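Local coordinates for protein dienelactone hydrolase (Anabaena variabilis, PDB 2O2G) that probably acts as a hydrolase of the dienelactone hydrolase family, within the alpha/beta hydrolase superfamily, at residues A[45-50]-A[69-74]. Numbering follows the deposited sequence.
Sequences GSSRYS and LIDLLT. With SO4 (sulfate ion), chain B.
Asp71 grips Arg48 at two points, one oxygen for the backbone and one for the side chain. OD1 of Asp71, approached almost in line with its C-O bond, accepts from Arg48 N at 2.7 Å, with an N-H...O angle of 155°. OD2 of Asp71 meets Arg48 NH1 at 3.0 Å in a salt bridge, lying at the guanidinium edge; the hydrogen bond within it is weak and bent (134°). Arg48 CG is tucked between the two backbone branches (chi1 72°), CB and CG pass beside OD1, and the chain runs extended to NE, which Asn27 holds weakly. Tyr49 CE2 sits 3.3 Å above one guanidinium face, toward the rim. Farther out, the type I turn, closed by Ser50 N to Ser47 O, probably helps orient the Arg48 amide, and Ser47 OG accepts from Tyr49 N in an ST turn. Ser46 OG and Ser50 OG donate to a sulfate, probably from the crystallisation liquor. An alanine in place of Asp71 would probably leave the Arg48 amide without its acceptor and the guanidinium freer to swing. Glu78 brings a like charge close to OD2, which the Arg48 cation is likely to offset. In the alpha/beta-hydrolase sheet, where strands 36-41 and 66-70 are neighbours, one carboxylate thus ties the loop before helix 51-63 to segment 69-74 through one backbone and one side-chain donor.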
loop_
_atom_site.group_PDB
_atom_site.type_symbol
_atom_site.label_atom_id
_atom_site.label_comp_id
_atom_site.label_asym_id
_atom_site.label_seq_id
_atom_site.Cartn_x
_atom_site.Cartn_y
_atom_site.Cartn_z
ATOM N N GLY A 45 4.887 -11.529 5.906
ATOM C CA GLY A 45 4.235 -12.535 6.751
ATOM C C GLY A 45 2.758 -12.268 6.972
ATOM O O GLY A 45 2.076 -13.090 7.593
ATOM N N SER A 46 2.244 -11.158 6.424
ATOM C CA SER A 46 0.851 -10.780 6.635
ATOM C C SER A 46 -0.030 -11.214 5.437
ATOM O O SER A 46 0.404 -11.987 4.570
ATOM C CB SER A 46 0.768 -9.273 6.910
ATOM O OG SER A 46 -0.394 -8.946 7.657
ATOM N N SER A 47 -1.265 -10.724 5.402
ATOM C CA SER A 47 -2.200 -11.104 4.360
ATOM C C SER A 47 -3.225 -10.004 4.133
ATOM O O SER A 47 -3.185 -8.950 4.774
ATOM C CB SER A 47 -2.931 -12.354 4.814
ATOM O OG SER A 47 -3.693 -12.047 5.957
ATOM N N ARG A 48 -4.163 -10.278 3.237
ATOM C CA ARG A 48 -5.232 -9.360 2.955
ATOM C C ARG A 48 -6.178 -9.248 4.153
ATOM O O ARG A 48 -7.000 -8.334 4.229
ATOM C CB ARG A 48 -5.973 -9.786 1.691
ATOM C CG ARG A 48 -6.834 -11.020 1.839
ATOM C CD ARG A 48 -7.288 -11.465 0.486
ATOM N NE ARG A 48 -8.428 -12.347 0.555
ATOM C CZ ARG A 48 -8.397 -13.611 0.947
ATOM N NH1 ARG A 48 -7.263 -14.174 1.323
ATOM N NH2 ARG A 48 -9.519 -14.315 0.953
ATOM N N TYR A 49 -6.067 -10.176 5.095
ATOM C CA TYR A 49 -6.866 -10.133 6.317
ATOM C C TYR A 49 -6.253 -9.307 7.412
ATOM O O TYR A 49 -6.856 -9.208 8.460
ATOM C CB TYR A 49 -7.112 -11.531 6.859
ATOM C CG TYR A 49 -8.099 -12.268 6.049
ATOM C CD1 TYR A 49 -9.451 -11.937 6.103
ATOM C CD2 TYR A 49 -7.700 -13.302 5.231
ATOM C CE1 TYR A 49 -10.381 -12.642 5.353
ATOM C CE2 TYR A 49 -8.602 -14.005 4.488
ATOM C CZ TYR A 49 -9.952 -13.676 4.544
ATOM O OH TYR A 49 -10.855 -14.375 3.778
ATOM N N SER A 50 -5.071 -8.718 7.187
ATOM C CA SER A 50 -4.454 -7.855 8.207
ATOM C C SER A 50 -5.500 -6.993 8.880
ATOM O O SER A 50 -6.127 -6.198 8.186
ATOM C CB SER A 50 -3.463 -6.878 7.577
ATOM O OG SER A 50 -3.157 -5.829 8.493
ATOM N N LEU A 69 -7.582 -5.040 -1.039
ATOM C CA LEU A 69 -6.703 -5.679 -0.089
ATOM C C LEU A 69 -6.370 -6.994 -0.759
ATOM O O LEU A 69 -7.256 -7.773 -1.046
ATOM C CB LEU A 69 -7.447 -5.891 1.216
ATOM C CG LEU A 69 -7.691 -4.588 1.994
ATOM C CD1 LEU A 69 -8.911 -4.726 2.864
ATOM C CD2 LEU A 69 -6.483 -4.237 2.794
ATOM N N ILE A 70 -5.088 -7.212 -1.008
ATOM C CA ILE A 70 -4.605 -8.385 -1.726
ATOM C C ILE A 70 -3.525 -9.198 -1.015
ATOM O O ILE A 70 -2.771 -8.679 -0.205
ATOM C CB ILE A 70 -4.097 -7.881 -3.095
ATOM C CG1 ILE A 70 -4.121 -8.988 -4.127
ATOM C CG2 ILE A 70 -2.741 -7.149 -2.995
ATOM C CD1 ILE A 70 -4.073 -8.453 -5.496
ATOM N N ASP A 71 -3.465 -10.487 -1.298
ATOM C CA ASP A 71 -2.368 -11.293 -0.847
ATOM C C ASP A 71 -1.337 -11.153 -1.966
ATOM O O ASP A 71 -1.619 -11.470 -3.127
ATOM C CB ASP A 71 -2.769 -12.766 -0.688
ATOM C CG ASP A 71 -3.638 -13.019 0.539
ATOM O OD1 ASP A 71 -3.564 -12.243 1.517
ATOM O OD2 ASP A 71 -4.363 -14.022 0.514
ATOM N N LEU A 72 -0.142 -10.693 -1.644
ATOM C CA LEU A 72 0.898 -10.595 -2.650
ATOM C C LEU A 72 1.470 -11.949 -3.009
ATOM O O LEU A 72 2.082 -12.102 -4.080
ATOM C CB LEU A 72 1.990 -9.623 -2.208
ATOM C CG LEU A 72 1.450 -8.173 -2.231
ATOM C CD1 LEU A 72 2.518 -7.230 -1.700
ATOM C CD2 LEU A 72 1.027 -7.726 -3.607
ATOM N N LEU A 73 1.308 -12.927 -2.132
ATOM C CA LEU A 73 1.762 -14.271 -2.443
ATOM C C LEU A 73 0.551 -15.169 -2.674
ATOM O O LEU A 73 -0.551 -14.894 -2.154
ATOM C CB LEU A 73 2.612 -14.851 -1.327
ATOM C CG LEU A 73 3.824 -14.040 -0.884
ATOM C CD1 LEU A 73 4.526 -14.764 0.255
ATOM C CD2 LEU A 73 4.768 -13.817 -2.030
ATOM N N THR A 74 0.752 -16.242 -3.443
ATOM C CA THR A 74 -0.316 -17.205 -3.647
ATOM C C THR A 74 -0.481 -17.975 -2.365
ATOM O O THR A 74 0.386 -17.983 -1.494
ATOM C CB THR A 74 -0.043 -18.257 -4.768
ATOM O OG1 THR A 74 1.067 -19.061 -4.394
ATOM C CG2 THR A 74 0.203 -17.582 -6.095
HETATM S S SO4 B . 0.618 -5.333 8.250
HETATM O O1 SO4 B . 0.351 -5.476 6.830
HETATM O O2 SO4 B . 0.307 -6.603 8.842
HETATM O O3 SO4 B . -0.343 -4.376 8.764
HETATM O O4 SO4 B . 1.983 -4.902 8.527
#